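Local coordinates for protein gamma-glutamyl-gamma-aminobutyrate hydrolase PuuD (Escherichia coli, PDB 6VTV) that hydrolyses the gamma-glutamyl linkage of gamma-glutamyl-gamma-aminobutyrate, releasing 4-aminobutanoate and glutamate in the final step from putrescine to 4-aminobutanoate, at residues I14-R22 and D93-I103; Q156-V165 and C178-L186. All blocks are in the same frame, centred on the assembly; numbering follows the deposited sequence.

Contact 1 (I14-R22 and D93-I103)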
# COMPACT_ATOMS: atom_id res chain seq x y z
N ILE B 14 7.90 -6.62 6.21
CA ILE B 14 7.99 -7.07 4.82
C ILE B 14 7.55 -5.93 3.92
O ILE B 14 6.40 -5.49 3.97
CB ILE B 14 7.14 -8.33 4.59
CG1 ILE B 14 7.43 -9.39 5.65
CG2 ILE B 14 7.39 -8.88 3.20
CD1 ILE B 14 8.88 -9.83 5.69
N GLY B 15 8.47 -5.45 3.08
CA GLY B 15 8.13 -4.46 2.08
C GLY B 15 7.53 -5.10 0.85
O GLY B 15 8.14 -5.99 0.25
N VAL B 16 6.33 -4.67 0.47
CA VAL B 16 5.58 -5.28 -0.63
C VAL B 16 5.48 -4.26 -1.76
O VAL B 16 4.89 -3.19 -1.59
CB VAL B 16 4.19 -5.74 -0.18
CG1 VAL B 16 3.59 -6.65 -1.23
CG2 VAL B 16 4.28 -6.46 1.15
N VAL B 17 6.06 -4.61 -2.91
CA VAL B 17 6.02 -3.73 -4.07
C VAL B 17 4.61 -3.69 -4.64
O VAL B 17 3.98 -4.73 -4.86
CB VAL B 17 7.03 -4.19 -5.13
CG1 VAL B 17 6.79 -3.47 -6.45
CG2 VAL B 17 8.45 -3.94 -4.64
N MET B 18 4.10 -2.48 -4.87
CA MET B 18 2.74 -2.30 -5.35
C MET B 18 2.71 -2.23 -6.88
O MET B 18 3.74 -2.17 -7.55
CB MET B 18 2.14 -1.03 -4.75
CG MET B 18 2.27 -0.94 -3.24
SD MET B 18 1.63 0.61 -2.60
CE MET B 18 -0.12 0.32 -2.76
N CYS B 19 1.49 -2.25 -7.42
CA CYS B 19 1.25 -2.11 -8.85
C CYS B 19 0.42 -0.86 -9.11
O CYS B 19 -0.26 -0.34 -8.22
CB CYS B 19 0.52 -3.34 -9.42
SG CYS B 19 1.36 -4.91 -9.17
N ARG B 20 0.47 -0.39 -10.35
CA ARG B 20 -0.25 0.82 -10.75
C ARG B 20 -1.53 0.45 -11.48
O ARG B 20 -1.55 -0.45 -12.33
CB ARG B 20 0.62 1.70 -11.65
CG ARG B 20 0.04 3.08 -11.94
CD ARG B 20 1.14 4.01 -12.40
NE ARG B 20 0.81 5.43 -12.26
CZ ARG B 20 0.57 6.24 -13.28
NH1 ARG B 20 0.62 5.78 -14.52
NH2 ARG B 20 0.29 7.52 -13.06
N ASN B 21 -2.61 1.16 -11.14
CA ASN B 21 -3.87 1.05 -11.85
C ASN B 21 -4.52 2.42 -11.87
O ASN B 21 -4.08 3.35 -11.19
CB ASN B 21 -4.79 0.01 -11.21
CG ASN B 21 -4.30 -1.41 -11.41
OD1 ASN B 21 -3.87 -2.07 -10.47
ND2 ASN B 21 -4.36 -1.88 -12.65
N ARG B 22 -5.58 2.54 -12.67
CA ARG B 22 -6.34 3.79 -12.77
C ARG B 22 -7.80 3.48 -12.51
O ARG B 22 -8.45 2.79 -13.30
CB ARG B 22 -6.15 4.43 -14.15
CG ARG B 22 -4.71 4.85 -14.44
CD ARG B 22 -4.60 5.64 -15.73
NE ARG B 22 -3.33 6.34 -15.82
CZ ARG B 22 -3.10 7.57 -15.36
NH1 ARG B 22 -4.07 8.23 -14.75
NH2 ARG B 22 -1.91 8.12 -15.49
N ASP B 93 3.88 -1.69 -16.80
CA ASP B 93 3.88 -0.92 -15.56
C ASP B 93 5.28 -0.39 -15.34
O ASP B 93 6.05 -0.93 -14.54
CB ASP B 93 3.41 -1.78 -14.38
CG ASP B 93 3.15 -0.97 -13.12
OD1 ASP B 93 2.48 -1.49 -12.20
OD2 ASP B 93 3.61 0.19 -13.04
N PRO B 94 5.67 0.66 -16.06
CA PRO B 94 7.04 1.17 -15.95
C PRO B 94 7.41 1.60 -14.54
O PRO B 94 8.58 1.46 -14.15
CB PRO B 94 7.06 2.35 -16.93
CG PRO B 94 5.96 2.05 -17.90
CD PRO B 94 4.89 1.40 -17.07
N GLY B 95 6.46 2.12 -13.77
CA GLY B 95 6.75 2.51 -12.40
C GLY B 95 7.14 1.33 -11.53
O GLY B 95 8.11 1.41 -10.76
N ARG B 96 6.40 0.23 -11.63
CA ARG B 96 6.77 -0.97 -10.88
C ARG B 96 8.11 -1.52 -11.35
O ARG B 96 8.92 -1.96 -10.52
CB ARG B 96 5.67 -2.03 -11.00
CG ARG B 96 6.19 -3.44 -10.72
CD ARG B 96 5.20 -4.28 -9.94
NE ARG B 96 5.81 -5.54 -9.53
CZ ARG B 96 5.17 -6.53 -8.93
NH1 ARG B 96 3.88 -6.41 -8.64
NH2 ARG B 96 5.82 -7.64 -8.60
N ASP B 97 8.35 -1.52 -12.66
CA ASP B 97 9.65 -1.92 -13.19
C ASP B 97 10.77 -1.13 -12.51
O ASP B 97 11.77 -1.71 -12.07
CB ASP B 97 9.69 -1.69 -14.70
CG ASP B 97 8.97 -2.77 -15.47
OD1 ASP B 97 8.46 -3.73 -14.85
OD2 ASP B 97 8.91 -2.66 -16.72
N LEU B 98 10.61 0.19 -12.42
CA LEU B 98 11.63 1.03 -11.81
C LEU B 98 11.86 0.63 -10.35
O LEU B 98 13.01 0.45 -9.93
CB LEU B 98 11.21 2.50 -11.91
CG LEU B 98 12.31 3.54 -11.82
CD1 LEU B 98 13.25 3.45 -13.02
CD2 LEU B 98 11.70 4.93 -11.71
N LEU B 99 10.78 0.50 -9.58
CA LEU B 99 10.93 0.15 -8.17
C LEU B 99 11.45 -1.27 -7.99
O LEU B 99 12.31 -1.52 -7.13
CB LEU B 99 9.59 0.33 -7.45
CG LEU B 99 9.57 -0.06 -5.97
CD1 LEU B 99 10.54 0.80 -5.17
CD2 LEU B 99 8.16 0.03 -5.38
N SER B 100 10.95 -2.21 -8.79
CA SER B 100 11.36 -3.61 -8.65
C SER B 100 12.84 -3.78 -8.93
O SER B 100 13.56 -4.42 -8.16
CB SER B 100 10.53 -4.49 -9.58
OG SER B 100 9.17 -4.53 -9.18
N MET B 101 13.33 -3.21 -10.03
CA MET B 101 14.74 -3.32 -10.36
C MET B 101 15.61 -2.70 -9.28
O MET B 101 16.64 -3.27 -8.89
CB MET B 101 15.03 -2.66 -11.71
CG MET B 101 14.34 -3.32 -12.90
SD MET B 101 14.75 -5.07 -13.09
CE MET B 101 13.12 -5.81 -12.93
N ALA B 102 15.21 -1.54 -8.76
CA ALA B 102 16.02 -0.85 -7.76
C ALA B 102 16.05 -1.62 -6.45
O ALA B 102 17.10 -1.79 -5.83
CB ALA B 102 15.51 0.57 -7.55
N ILE B 103 14.89 -2.11 -6.00
CA ILE B 103 14.83 -2.75 -4.69
C ILE B 103 15.42 -4.16 -4.73
O ILE B 103 15.91 -4.65 -3.70
CB ILE B 103 13.39 -2.73 -4.15
CG1 ILE B 103 13.41 -2.85 -2.62
CG2 ILE B 103 12.56 -3.84 -4.77
CD1 ILE B 103 12.13 -2.37 -1.96

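Contact 2 (Q156-V165 and C178-L186). With MN (manganese (II) ion), chain D.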
# COMPACT_ATOMS: atom_id res chain seq x y z
N GLN B 156 -9.38 -20.34 -12.39
CA GLN B 156 -8.15 -19.78 -12.94
C GLN B 156 -6.94 -20.09 -12.06
O GLN B 156 -5.83 -20.25 -12.57
CB GLN B 156 -8.29 -18.27 -13.12
CG GLN B 156 -9.48 -17.83 -13.96
CD GLN B 156 -9.54 -16.32 -14.13
OE1 GLN B 156 -8.57 -15.61 -13.87
NE2 GLN B 156 -10.69 -15.83 -14.57
N TYR B 157 -7.15 -20.19 -10.75
CA TYR B 157 -6.07 -20.46 -9.80
C TYR B 157 -6.01 -21.93 -9.40
O TYR B 157 -5.24 -22.28 -8.50
CB TYR B 157 -6.23 -19.57 -8.57
CG TYR B 157 -5.77 -18.15 -8.79
CD1 TYR B 157 -6.61 -17.22 -9.39
CD2 TYR B 157 -4.50 -17.73 -8.41
CE1 TYR B 157 -6.19 -15.91 -9.61
CE2 TYR B 157 -4.08 -16.43 -8.62
CZ TYR B 157 -4.93 -15.53 -9.22
OH TYR B 157 -4.51 -14.23 -9.43
N ALA B 158 -6.79 -22.79 -10.05
CA ALA B 158 -6.74 -24.21 -9.78
C ALA B 158 -5.41 -24.80 -10.23
O ALA B 158 -4.67 -24.17 -11.00
CB ALA B 158 -7.90 -24.91 -10.49
N PRO B 159 -5.06 -26.00 -9.75
CA PRO B 159 -3.84 -26.66 -10.24
C PRO B 159 -3.84 -26.76 -11.76
O PRO B 159 -4.85 -27.08 -12.39
CB PRO B 159 -3.91 -28.04 -9.59
CG PRO B 159 -4.67 -27.82 -8.33
CD PRO B 159 -5.67 -26.73 -8.63
N SER B 160 -2.68 -26.47 -12.35
CA SER B 160 -2.55 -26.39 -13.80
C SER B 160 -1.57 -27.40 -14.36
O SER B 160 -1.89 -28.11 -15.32
CB SER B 160 -2.13 -24.97 -14.22
OG SER B 160 -2.30 -24.78 -15.61
N HIS B 161 -0.37 -27.48 -13.79
CA HIS B 161 0.65 -28.41 -14.25
C HIS B 161 1.58 -28.72 -13.08
O HIS B 161 1.56 -28.05 -12.04
CB HIS B 161 1.43 -27.85 -15.44
CG HIS B 161 2.16 -26.58 -15.14
ND1 HIS B 161 3.28 -26.53 -14.34
CD2 HIS B 161 1.93 -25.30 -15.53
CE1 HIS B 161 3.71 -25.28 -14.25
NE2 HIS B 161 2.90 -24.52 -14.97
N GLU B 162 2.41 -29.74 -13.26
CA GLU B 162 3.37 -30.11 -12.24
C GLU B 162 4.68 -29.36 -12.44
O GLU B 162 4.93 -28.76 -13.49
CB GLU B 162 3.62 -31.62 -12.25
CG GLU B 162 2.36 -32.46 -12.15
CD GLU B 162 2.62 -33.93 -12.38
OE1 GLU B 162 2.80 -34.67 -11.39
OE2 GLU B 162 2.66 -34.36 -13.56
N VAL B 163 5.51 -29.38 -11.41
CA VAL B 163 6.88 -28.89 -11.48
C VAL B 163 7.77 -29.89 -10.75
O VAL B 163 7.35 -30.54 -9.79
CB VAL B 163 7.05 -27.47 -10.88
CG1 VAL B 163 6.33 -26.44 -11.73
CG2 VAL B 163 6.54 -27.44 -9.45
N GLN B 164 9.01 -30.02 -11.22
CA GLN B 164 9.99 -30.92 -10.63
C GLN B 164 11.12 -30.10 -10.02
O GLN B 164 11.74 -29.28 -10.71
CB GLN B 164 10.54 -31.89 -11.67
CG GLN B 164 11.55 -32.88 -11.11
CD GLN B 164 11.58 -34.18 -11.89
OE1 GLN B 164 12.52 -34.43 -12.65
NE2 GLN B 164 10.56 -35.00 -11.71
N VAL B 165 11.38 -30.33 -8.73
CA VAL B 165 12.39 -29.56 -8.02
C VAL B 165 13.78 -29.99 -8.48
O VAL B 165 14.08 -31.18 -8.58
CB VAL B 165 12.23 -29.74 -6.50
CG1 VAL B 165 13.38 -29.09 -5.76
CG2 VAL B 165 10.90 -29.17 -6.04
N CYS B 178 9.04 -33.70 -1.03
CA CYS B 178 8.43 -33.39 -2.32
C CYS B 178 9.49 -32.94 -3.31
O CYS B 178 10.08 -31.86 -3.17
CB CYS B 178 7.36 -32.31 -2.15
SG CYS B 178 6.46 -32.36 -0.58
N SER B 179 9.74 -33.76 -4.33
CA SER B 179 10.50 -33.35 -5.50
C SER B 179 9.61 -33.02 -6.69
O SER B 179 10.11 -32.57 -7.72
CB SER B 179 11.50 -34.44 -5.90
OG SER B 179 10.84 -35.68 -6.08
N ASN B 180 8.33 -33.30 -6.55
CA ASN B 180 7.39 -33.08 -7.60
C ASN B 180 6.05 -32.72 -7.01
O ASN B 180 5.64 -33.37 -6.10
CB ASN B 180 7.26 -34.40 -8.29
CG ASN B 180 7.50 -34.30 -9.73
OD1 ASN B 180 8.52 -34.70 -10.23
ND2 ASN B 180 6.56 -33.77 -10.42
N PHE B 181 5.34 -31.74 -7.55
CA PHE B 181 4.05 -31.34 -7.01
C PHE B 181 3.31 -30.49 -8.04
O PHE B 181 3.88 -30.04 -9.04
CB PHE B 181 4.20 -30.58 -5.69
CG PHE B 181 5.21 -29.47 -5.74
CD1 PHE B 181 4.83 -28.19 -6.10
CD2 PHE B 181 6.53 -29.71 -5.41
CE1 PHE B 181 5.76 -27.17 -6.14
CE2 PHE B 181 7.46 -28.69 -5.45
CZ PHE B 181 7.08 -27.41 -5.82
N TRP B 182 2.03 -30.27 -7.77
CA TRP B 182 1.16 -29.50 -8.65
C TRP B 182 1.19 -28.02 -8.28
O TRP B 182 1.26 -27.67 -7.10
CB TRP B 182 -0.28 -30.01 -8.57
CG TRP B 182 -0.48 -31.34 -9.23
CD1 TRP B 182 -0.46 -32.57 -8.62
CD2 TRP B 182 -0.73 -31.58 -10.61
NE1 TRP B 182 -0.68 -33.55 -9.55
CE2 TRP B 182 -0.86 -32.98 -10.78
CE3 TRP B 182 -0.87 -30.76 -11.73
CZ2 TRP B 182 -1.11 -33.56 -12.02
CZ3 TRP B 182 -1.12 -31.34 -12.96
CH2 TRP B 182 -1.24 -32.73 -13.09
N VAL B 183 1.15 -27.17 -9.30
CA VAL B 183 1.08 -25.72 -9.11
C VAL B 183 0.06 -25.16 -10.09
O VAL B 183 -0.22 -25.76 -11.13
CB VAL B 183 2.45 -25.04 -9.33
CG1 VAL B 183 3.48 -25.56 -8.33
CG2 VAL B 183 2.94 -25.26 -10.76
N ASN B 184 -0.52 -24.02 -9.73
CA ASN B 184 -1.33 -23.29 -10.69
C ASN B 184 -0.43 -22.58 -11.70
O ASN B 184 0.80 -22.56 -11.58
CB ASN B 184 -2.26 -22.30 -9.98
CG ASN B 184 -1.53 -21.41 -8.99
OD1 ASN B 184 -0.36 -21.08 -9.18
ND2 ASN B 184 -2.22 -21.00 -7.93
N SER B 185 -1.04 -21.98 -12.72
CA SER B 185 -0.28 -21.33 -13.77
C SER B 185 -1.13 -20.23 -14.38
O SER B 185 -2.21 -20.51 -14.92
CB SER B 185 0.16 -22.33 -14.84
OG SER B 185 1.16 -21.79 -15.69
N LEU B 186 -0.66 -18.98 -14.29
CA LEU B 186 -1.38 -17.83 -14.84
C LEU B 186 -0.37 -16.85 -15.43
O LEU B 186 -0.24 -15.70 -15.01
CB LEU B 186 -2.23 -17.15 -13.77
CG LEU B 186 -3.24 -17.97 -12.96
CD1 LEU B 186 -2.59 -18.52 -11.70
CD2 LEU B 186 -4.45 -17.12 -12.60
MN MN D . 3.33 -22.31 -15.42
O HOH W 1 -3.92 -22.18 -12.75
O HOH W 2 -3.31 -22.55 -16.43
O HOH W 3 3.16 -21.73 -13.20

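Contact 1 (I14-R22 and D93-I103)
V17 holds CG1 anti to its backbone N (chi1 168°) and L99 does the same with CG (chi1 177°), which points the two side chains at each other until they meet tip to tip, V17 CG1 lying 3.9 Å from L99 CD2. The other valine branch, CG2, slides past I103 CG2 at 4.1 Å. R96 climbs from the helix with a bend at chi2 (141°) that carries its guanidinium alongside V17, whose CG1 covers one face, 3.8 Å from R96 NE. Its charged end is claimed from outside the pair, by E123 in a salt bridge and by the carbonyl of P72. Helix 94-109 packs here on strand 13-23 of the mixed sheet of this peptidase C26 family protein. At its start D93 is the N-cap, and its carboxylate accepts from both segments. OD2 receives the amide of R96, 3.1 Å from R96 N and well above the carboxylate plane, while OD1 takes the amide of R20 on its syn side, R20 N to D93 OD1 being 2.9 Å with a nearly straight bond. One carboxylate thus closes the helix end and ties it to the strand; two amide donors and the helix N-terminus would be expected to favour its ionised form.

Contact 2 (Q156-V165 and C178-L186)
S160 and H161 both present their amides to V183 O, a classic beta bulge at one end of an antiparallel ladder whose strands 161-165 and 180-183 run 142° apart, with V163 and F181 as a further hydrogen-bonded pair and V165 N binding S179 O. On the face that carries V163, F181 and V183, V163 CG2 lies over the F181 ring, 3.4 Å from F181 CE1, while V165 CG2 comes to the edge of that ring. V163 CG1 touches V183 CG2 at 3.7 Å. The other face is more open to solvent: the methylene E162 CG sits almost centrally over the six-membered ring of W182, 3.5 Å from W182 CE2, its carboxylate turned only 16° from the indole plane. Beyond the bulge, L186 CD2 lies over the Y157 ring, 3.7 Å from Y157 CE1, and a water that accepts from S185 N also lies within bonding distance of the carbonyls of Q156 and A158. H161, with chi1 at 61°, directs NE2 to the manganese ion (2.3 Å), and its ring is fixed by ND1 donating to E162 O at 2.9 Å. S185 OG binds the same ion at 2.2 Å. H145, H187 and E210 complete this site together with a water, so the bulged end of an antiparallel strand pair supplies two of the five protein ligands of a six-coordinate manganese site.

How the contacts relate
Contact 1 is a buried strand-helix packing and contact 2 a partly buried strand pairing, and the two lie on opposite sides of the chain's centre, about 26 Å apart between centres. They share one mixed sheet: strand 13-23 pairs in parallel with 45-49 and 68-71 and antiparallel with 26-32, while 161-165 and 180-183 lie in its antiparallel extension. Backbone ladder bonds dominate contact 2; in contact 1 a single amide-carboxylate bond joins the segments. R96 bridges to E123 within the chain and R20 to E33 of the second subunit, whereas contact 2 buries manganese ligands. Near the predicted Cys-His-Glu triad, N184 OD1 of contact 2 accepts from the backbone N of H226, and the R96 side chain of contact 1 lies about 8 Å from that of C118.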